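Local coordinates for UspA domain-containing protein (Pyrococcus horikoshii, PDB 2DUM) that is of unknown function but belongs to the universal stress protein A family, several of whose members bind ATP, at residues F10-S15 / V36-V41; H40-G45 / I100-P105. All coordinates share one frame; numbering follows the deposited sequence.

Contacts 1 and 2 lie on the two edges of strand 35-43, with their centres about 10 Å apart, and share His40 and Val41. Contact 1 pairs it with strand 7-11, contact 2 with strand 95-103, the outermost strand of the five-stranded parallel sheet within this chain. The chain runs from strand 7-11 through helix 16-28 into strand 35-43, then through helix 69-90 to strand 95-103, each step moving one strand further in the same direction. Contact 1 is deep in the domain, contact 2 nearer its surface, and Leu39 CD1 packs against Ile100 and Arg101 to join them. Gripped on both edges, strand 35-43 ties strand 7-11 to the 95-103 edge of the sheet.

Contact 1 of 2, residues F10-S15 / V36-V41; sequences FPTDFS and VILLHV
Phe10 and Leu38, then Pro11 and Leu39, pair as parallel neighbours in the beta-alpha-beta unit of strand 7-11, helix 16-28 and strand 35-43. Phe10 N donates to Ile37 O and Phe10 O accepts from Leu39 N, both at 3.1 Å, and Thr12 N reaches Leu39 O at 3.0 Å. One side-chain bond carries on where the ladder ends: His40 ND1 donates to Thr12 O at 2.9 Å, nearly in line with the carbonyl bond but 20° out of the imidazole plane. With CG anti to the backbone N (chi1 178°), the His40 ring extends to this carbonyl. Thr12 OG1 accepts from Phe14 N at 2.8 Å, an ST turn, and is hydrogen-bonded to Lys83 NZ of helix 69-90. The aromatic contact is T-shaped: Phe14 turns its edge to one face of His40, CE2 lying 3.3 Å above the centre of the imidazole, with the ring planes 60° apart. Apolar contact comes from Phe10 and Leu38, whose side chains run side by side; CD1 of Leu38 comes to the edge of the Phe10 ring, 3.6 Å from Phe10 CD1. Helix 69-90 packs on Leu38, Thr12 and Phe14, helix 105-115 on Pro11 and Leu39. The donated bond places a proton on ND1, and together with the Phe14 edge it fixes the rotation of the buried imidazole, tying the loop after strand 7-11 to strand 35-43.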
ATOM      1  N   PHE A  10      -6.868   2.772   9.908  1.00 36.72           N
ATOM      2  CA  PHE A  10      -5.578   2.423  10.362  1.00 37.64           C
ATOM      3  C   PHE A  10      -5.827   1.637  11.581  1.00 39.17           C
ATOM      4  O   PHE A  10      -6.213   2.194  12.593  1.00 39.41           O
ATOM      5  CB  PHE A  10      -4.837   3.705  10.770  1.00 38.46           C
ATOM      6  CG  PHE A  10      -3.596   3.429  11.489  1.00 36.45           C
ATOM      7  CD1 PHE A  10      -3.601   3.268  12.830  1.00 36.65           C
ATOM      8  CD2 PHE A  10      -2.451   3.211  10.815  1.00 39.43           C
ATOM      9  CE1 PHE A  10      -2.505   2.945  13.515  1.00 36.74           C
ATOM     10  CE2 PHE A  10      -1.297   2.868  11.511  1.00 42.64           C
ATOM     11  CZ  PHE A  10      -1.352   2.749  12.884  1.00 40.37           C
ATOM     12  N   PRO A  11      -5.731   0.341  11.475  1.00 40.76           N
ATOM     13  CA  PRO A  11      -5.683  -0.634  12.526  1.00 42.77           C
ATOM     14  C   PRO A  11      -4.430  -0.688  13.372  1.00 46.39           C
ATOM     15  O   PRO A  11      -3.311  -0.917  12.854  1.00 46.84           O
ATOM     16  CB  PRO A  11      -5.799  -1.903  11.761  1.00 42.46           C
ATOM     17  CG  PRO A  11      -6.614  -1.431  10.494  1.00 40.42           C
ATOM     18  CD  PRO A  11      -5.843  -0.290  10.162  1.00 40.61           C
ATOM     19  N   THR A  12      -4.647  -0.505  14.684  1.00 49.68           N
ATOM     20  CA  THR A  12      -3.607  -0.690  15.702  1.00 52.88           C
ATOM     21  C   THR A  12      -3.706  -1.945  16.518  1.00 54.80           C
ATOM     22  O   THR A  12      -4.714  -2.308  17.106  1.00 55.30           O
ATOM     23  CB  THR A  12      -3.420   0.464  16.723  1.00 53.38           C
ATOM     24  OG1 THR A  12      -2.504   0.033  17.761  1.00 52.78           O
ATOM     25  CG2 THR A  12      -4.761   0.886  17.363  1.00 55.07           C
ATOM     26  N   ASP A  13      -2.540  -2.526  16.614  1.00 57.58           N
ATOM     27  CA  ASP A  13      -2.322  -3.858  17.023  1.00 59.69           C
ATOM     28  C   ASP A  13      -2.024  -3.742  18.458  1.00 59.53           C
ATOM     29  O   ASP A  13      -1.732  -4.692  19.121  1.00 59.65           O
ATOM     30  CB  ASP A  13      -1.032  -4.222  16.299  1.00 61.49           C
ATOM     31  CG  ASP A  13      -0.729  -5.676  16.382  1.00 66.04           C
ATOM     32  OD1 ASP A  13      -1.551  -6.281  17.099  1.00 71.71           O
ATOM     33  OD2 ASP A  13       0.278  -6.190  15.762  1.00 69.12           O
ATOM     34  N   PHE A  14      -2.065  -2.523  18.933  1.00 60.04           N
ATOM     35  CA  PHE A  14      -1.389  -2.182  20.151  1.00 60.58           C
ATOM     36  C   PHE A  14      -0.001  -2.721  20.216  1.00 61.78           C
ATOM     37  O   PHE A  14       0.685  -2.365  21.143  1.00 62.51           O
ATOM     38  CB  PHE A  14      -2.192  -2.541  21.381  1.00 59.06           C
ATOM     39  CG  PHE A  14      -3.311  -1.628  21.578  1.00 58.21           C
ATOM     40  CD1 PHE A  14      -3.077  -0.269  21.603  1.00 54.57           C
ATOM     41  CD2 PHE A  14      -4.640  -2.103  21.636  1.00 57.84           C
ATOM     42  CE1 PHE A  14      -4.184   0.610  21.727  1.00 59.41           C
ATOM     43  CE2 PHE A  14      -5.769  -1.221  21.759  1.00 56.31           C
ATOM     44  CZ  PHE A  14      -5.559   0.118  21.806  1.00 56.85           C
ATOM     45  N   SER A  15       0.434  -3.502  19.223  1.00 62.69           N
ATOM     46  CA  SER A  15       1.805  -3.993  19.178  1.00 64.66           C
ATOM     47  C   SER A  15       2.894  -2.923  19.121  1.00 65.70           C
ATOM     48  O   SER A  15       2.637  -1.730  18.970  1.00 66.11           O
ATOM     49  CB  SER A  15       2.020  -4.858  17.939  1.00 65.14           C
ATOM     50  OG  SER A  15       2.014  -4.069  16.744  1.00 67.55           O
ATOM     51  N   VAL A  36      -8.803  10.209  10.287  1.00 40.33           N
ATOM     52  CA  VAL A  36      -8.341   8.806  10.458  1.00 40.36           C
ATOM     53  C   VAL A  36      -9.213   7.946  11.463  1.00 41.09           C
ATOM     54  O   VAL A  36      -9.506   8.362  12.571  1.00 43.16           O
ATOM     55  CB  VAL A  36      -6.818   8.733  10.788  1.00 39.00           C
ATOM     56  CG1 VAL A  36      -6.443   9.951  11.414  1.00 39.26           C
ATOM     57  CG2 VAL A  36      -6.441   7.521  11.691  1.00 33.69           C
ATOM     58  N   ILE A  37      -9.635   6.759  11.107  1.00 39.82           N
ATOM     59  CA  ILE A  37     -10.322   6.021  12.107  1.00 39.41           C
ATOM     60  C   ILE A  37      -9.280   5.057  12.622  1.00 39.42           C
ATOM     61  O   ILE A  37      -8.727   4.224  11.901  1.00 40.55           O
ATOM     62  CB  ILE A  37     -11.430   5.250  11.456  1.00 39.62           C
ATOM     63  CG1 ILE A  37     -12.339   6.189  10.745  1.00 37.89           C
ATOM     64  CG2 ILE A  37     -12.174   4.323  12.400  1.00 39.55           C
ATOM     65  CD1 ILE A  37     -12.712   5.604   9.389  1.00 40.03           C
ATOM     66  N   LEU A  38      -9.040   5.145  13.888  1.00 38.68           N
ATOM     67  CA  LEU A  38      -8.059   4.346  14.490  1.00 38.84           C
ATOM     68  C   LEU A  38      -8.740   3.083  15.014  1.00 40.37           C
ATOM     69  O   LEU A  38      -9.217   3.092  16.123  1.00 40.52           O
ATOM     70  CB  LEU A  38      -7.636   5.184  15.641  1.00 37.02           C
ATOM     71  CG  LEU A  38      -6.558   4.662  16.500  1.00 36.69           C
ATOM     72  CD1 LEU A  38      -5.336   4.810  15.588  1.00 35.43           C
ATOM     73  CD2 LEU A  38      -6.542   5.564  17.773  1.00 33.64           C
ATOM     74  N   LEU A  39      -8.799   1.987  14.245  1.00 42.34           N
ATOM     75  CA  LEU A  39      -9.505   0.748  14.666  1.00 42.79           C
ATOM     76  C   LEU A  39      -8.702  -0.158  15.544  1.00 44.07           C
ATOM     77  O   LEU A  39      -7.486  -0.131  15.510  1.00 44.23           O
ATOM     78  CB  LEU A  39      -9.863  -0.047  13.457  1.00 42.37           C
ATOM     79  CG  LEU A  39     -10.845  -1.174  13.688  1.00 43.50           C
ATOM     80  CD1 LEU A  39     -11.857  -0.745  14.658  1.00 44.62           C
ATOM     81  CD2 LEU A  39     -11.560  -1.515  12.425  1.00 41.14           C
ATOM     82  N   HIS A  40      -9.379  -0.944  16.372  1.00 46.98           N
ATOM     83  CA  HIS A  40      -8.740  -2.030  17.172  1.00 50.16           C
ATOM     84  C   HIS A  40      -9.675  -3.172  17.345  1.00 52.11           C
ATOM     85  O   HIS A  40     -10.764  -3.008  17.945  1.00 52.65           O
ATOM     86  CB  HIS A  40      -8.393  -1.636  18.590  1.00 50.22           C
ATOM     87  CG  HIS A  40      -7.801  -2.756  19.379  1.00 53.24           C
ATOM     88  ND1 HIS A  40      -6.696  -3.454  18.952  1.00 56.76           N
ATOM     89  CD2 HIS A  40      -8.168  -3.325  20.559  1.00 57.67           C
ATOM     90  CE1 HIS A  40      -6.390  -4.386  19.847  1.00 58.93           C
ATOM     91  NE2 HIS A  40      -7.269  -4.336  20.833  1.00 55.71           N
ATOM     92  N   VAL A  41      -9.271  -4.327  16.843  1.00 53.48           N
ATOM     93  CA  VAL A  41     -10.215  -5.384  16.827  1.00 54.61           C
ATOM     94  C   VAL A  41      -9.719  -6.287  17.827  1.00 55.98           C
ATOM     95  O   VAL A  41      -8.767  -6.956  17.581  1.00 56.34           O
ATOM     96  CB  VAL A  41     -10.170  -6.182  15.569  1.00 53.99           C
ATOM     97  CG1 VAL A  41     -11.381  -7.085  15.528  1.00 54.14           C
ATOM     98  CG2 VAL A  41     -10.157  -5.296  14.466  1.00 52.15           C
TER

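Contact 2 of 2, residues H40-G45 / I100-P105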
ATOM      1  N   HIS A  40      -9.379  -0.944  16.372  1.00 46.98           N
ATOM      2  CA  HIS A  40      -8.740  -2.030  17.172  1.00 50.16           C
ATOM      3  C   HIS A  40      -9.675  -3.172  17.345  1.00 52.11           C
ATOM      4  O   HIS A  40     -10.764  -3.008  17.945  1.00 52.65           O
ATOM      5  CB  HIS A  40      -8.393  -1.636  18.590  1.00 50.22           C
ATOM      6  CG  HIS A  40      -7.801  -2.756  19.379  1.00 53.24           C
ATOM      7  ND1 HIS A  40      -6.696  -3.454  18.952  1.00 56.76           N
ATOM      8  CD2 HIS A  40      -8.168  -3.325  20.559  1.00 57.67           C
ATOM      9  CE1 HIS A  40      -6.390  -4.386  19.847  1.00 58.93           C
ATOM     10  NE2 HIS A  40      -7.269  -4.336  20.833  1.00 55.71           N
ATOM     11  N   VAL A  41      -9.271  -4.327  16.843  1.00 53.48           N
ATOM     12  CA  VAL A  41     -10.215  -5.384  16.827  1.00 54.61           C
ATOM     13  C   VAL A  41      -9.719  -6.287  17.827  1.00 55.98           C
ATOM     14  O   VAL A  41      -8.767  -6.956  17.581  1.00 56.34           O
ATOM     15  CB  VAL A  41     -10.170  -6.182  15.569  1.00 53.99           C
ATOM     16  CG1 VAL A  41     -11.381  -7.085  15.528  1.00 54.14           C
ATOM     17  CG2 VAL A  41     -10.157  -5.296  14.466  1.00 52.15           C
ATOM     18  N   ILE A  42     -10.370  -6.364  18.954  1.00 59.05           N
ATOM     19  CA  ILE A  42      -9.886  -7.341  19.912  1.00 62.73           C
ATOM     20  C   ILE A  42     -10.343  -8.750  19.487  1.00 64.16           C
ATOM     21  O   ILE A  42     -11.553  -8.988  19.260  1.00 64.22           O
ATOM     22  CB  ILE A  42     -10.018  -6.840  21.449  1.00 63.49           C
ATOM     23  CG1 ILE A  42      -9.069  -7.654  22.416  1.00 64.96           C
ATOM     24  CG2 ILE A  42     -11.532  -6.463  21.850  1.00 62.23           C
ATOM     25  CD1 ILE A  42      -7.563  -7.053  22.705  1.00 61.95           C
ATOM     26  N   ASP A  43      -9.332  -9.613  19.292  1.00 66.13           N
ATOM     27  CA  ASP A  43      -9.442 -10.841  18.503  1.00 68.24           C
ATOM     28  C   ASP A  43     -10.278 -11.904  19.163  1.00 70.58           C
ATOM     29  O   ASP A  43      -9.962 -12.362  20.256  1.00 71.12           O
ATOM     30  CB  ASP A  43      -8.045 -11.395  18.200  1.00 68.05           C
ATOM     31  CG  ASP A  43      -8.063 -12.771  17.410  1.00 70.31           C
ATOM     32  OD1 ASP A  43      -9.009 -13.123  16.632  1.00 74.15           O
ATOM     33  OD2 ASP A  43      -7.076 -13.520  17.557  1.00 69.62           O
ATOM     34  N   GLU A  44     -11.337 -12.328  18.487  1.00 73.82           N
ATOM     35  CA  GLU A  44     -12.222 -13.403  18.975  1.00 77.19           C
ATOM     36  C   GLU A  44     -11.427 -14.675  19.330  1.00 78.16           C
ATOM     37  O   GLU A  44     -11.582 -15.271  20.413  1.00 77.50           O
ATOM     38  CB  GLU A  44     -13.294 -13.726  17.906  1.00 78.09           C
ATOM     39  CG  GLU A  44     -14.764 -13.803  18.450  1.00 83.09           C
ATOM     40  CD  GLU A  44     -15.523 -12.427  18.506  1.00 88.10           C
ATOM     41  OE1 GLU A  44     -16.026 -12.003  19.594  1.00 89.25           O
ATOM     42  OE2 GLU A  44     -15.644 -11.781  17.440  1.00 89.23           O
ATOM     43  N   GLY A  45     -10.577 -15.082  18.391  1.00 80.23           N
ATOM     44  CA  GLY A  45      -9.659 -16.193  18.611  1.00 83.08           C
ATOM     45  C   GLY A  45      -8.948 -16.150  19.956  1.00 84.89           C
ATOM     46  O   GLY A  45      -9.210 -16.987  20.831  1.00 85.14           O
ATOM     47  N   ILE A 100     -13.814   0.104  18.024  1.00 51.58           N
ATOM     48  CA  ILE A 100     -13.405  -1.083  18.780  1.00 53.06           C
ATOM     49  C   ILE A 100     -14.436  -2.065  18.306  1.00 54.04           C
ATOM     50  O   ILE A 100     -15.665  -1.801  18.473  1.00 53.95           O
ATOM     51  CB  ILE A 100     -13.706  -0.935  20.294  1.00 52.65           C
ATOM     52  CG1 ILE A 100     -12.512  -0.414  21.107  1.00 57.14           C
ATOM     53  CG2 ILE A 100     -13.869  -2.246  20.914  1.00 51.94           C
ATOM     54  CD1 ILE A 100     -11.912   1.069  20.771  1.00 62.78           C
ATOM     55  N   ARG A 101     -13.967  -3.178  17.716  1.00 55.09           N
ATOM     56  CA  ARG A 101     -14.854  -4.262  17.359  1.00 55.71           C
ATOM     57  C   ARG A 101     -14.265  -5.496  17.941  1.00 57.56           C
ATOM     58  O   ARG A 101     -13.084  -5.506  18.230  1.00 57.95           O
ATOM     59  CB  ARG A 101     -14.965  -4.374  15.842  1.00 55.47           C
ATOM     60  CG  ARG A 101     -15.144  -3.044  15.061  1.00 53.46           C
ATOM     61  CD  ARG A 101     -16.485  -2.370  15.242  1.00 52.98           C
ATOM     62  NE  ARG A 101     -17.267  -2.388  14.007  1.00 57.41           N
ATOM     63  CZ  ARG A 101     -17.231  -3.334  13.036  1.00 61.27           C
ATOM     64  NH1 ARG A 101     -18.035  -3.183  11.957  1.00 59.44           N
ATOM     65  NH2 ARG A 101     -16.410  -4.423  13.106  1.00 59.96           N
ATOM     66  N   PHE A 102     -15.099  -6.517  18.170  1.00 60.81           N
ATOM     67  CA  PHE A 102     -14.636  -7.917  18.474  1.00 63.64           C
ATOM     68  C   PHE A 102     -14.516  -8.754  17.233  1.00 64.39           C
ATOM     69  O   PHE A 102     -15.291  -8.578  16.286  1.00 65.25           O
ATOM     70  CB  PHE A 102     -15.582  -8.606  19.473  1.00 64.59           C
ATOM     71  CG  PHE A 102     -15.522  -7.975  20.778  1.00 67.27           C
ATOM     72  CD1 PHE A 102     -16.487  -7.034  21.149  1.00 71.82           C
ATOM     73  CD2 PHE A 102     -14.386  -8.150  21.572  1.00 70.46           C
ATOM     74  CE1 PHE A 102     -16.374  -6.310  22.381  1.00 73.45           C
ATOM     75  CE2 PHE A 102     -14.244  -7.433  22.783  1.00 72.65           C
ATOM     76  CZ  PHE A 102     -15.243  -6.511  23.198  1.00 71.01           C
ATOM     77  N   GLY A 103     -13.588  -9.687  17.187  1.00 64.88           N
ATOM     78  CA  GLY A 103     -13.680 -10.597  16.034  1.00 66.09           C
ATOM     79  C   GLY A 103     -12.384 -11.091  15.479  1.00 66.74           C
ATOM     80  O   GLY A 103     -11.384 -11.202  16.216  1.00 67.39           O
ATOM     81  N   ILE A 104     -12.379 -11.422  14.193  1.00 66.76           N
ATOM     82  CA  ILE A 104     -11.094 -11.854  13.602  1.00 66.90           C
ATOM     83  C   ILE A 104     -10.479 -10.633  12.986  1.00 65.46           C
ATOM     84  O   ILE A 104     -11.087  -9.983  12.112  1.00 65.04           O
ATOM     85  CB  ILE A 104     -11.161 -13.104  12.590  1.00 67.60           C
ATOM     86  CG1 ILE A 104     -12.273 -12.917  11.518  1.00 68.85           C
ATOM     87  CG2 ILE A 104     -11.230 -14.433  13.374  1.00 66.36           C
ATOM     88  CD1 ILE A 104     -13.510 -11.986  11.973  1.00 69.98           C
ATOM     89  N   PRO A 105      -9.295 -10.301  13.467  1.00 64.42           N
ATOM     90  CA  PRO A 105      -8.705  -9.095  13.000  1.00 64.95           C
ATOM     91  C   PRO A 105      -8.994  -8.770  11.495  1.00 65.23           C
ATOM     92  O   PRO A 105      -9.801  -7.860  11.228  1.00 64.96           O
ATOM     93  CB  PRO A 105      -7.236  -9.274  13.401  1.00 65.20           C
ATOM     94  CG  PRO A 105      -7.344  -9.968  14.736  1.00 63.85           C
ATOM     95  CD  PRO A 105      -8.446 -10.981  14.455  1.00 64.05           C
TER
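Asp43, on strand 35-43, meets Pro105 at the start of helix 105-115, the two side chains crossing at about a right angle. From the backbone, Asp43 CB lies 3.8 Å from Pro105 CG. Its CG, anti to the backbone N (chi1 177°), sits 3.5 Å from Pro105 CD, which brings the carboxylate up to the CD corner of the proline ring. OD1 comes end-on to that corner and accepts a weak bond from Gly45 N at 3.1 Å; OD2 turns to the hydroxyl of Thr46. The strands behind it are parallel neighbours in the Rossmann-like alpha/beta sheet of the universal stress proteins, their short segments inclined at 29°. Arg101 N donates to His40 O, Ile42 N to Arg101 O and Gly103 N to Ile42 O, at 2.9 to 3.2 Å, so Arg101 and Ile42 each bond to both sides of their bridge partners. Val41, on the face with Arg101, sets CG1 3.6 Å from Arg101 O, near Gly103 N, and turns CG2 toward Pro105 O, while Glu108 and Ile109 of helix 105-115 pack on it. The Arg101 guanidinium leads away to salt bridges with Glu108 and Glu115. On the other face Ile42 and Phe102 point the same way side by side, and Lys69 makes a cation-pi contact with the Phe102 ring.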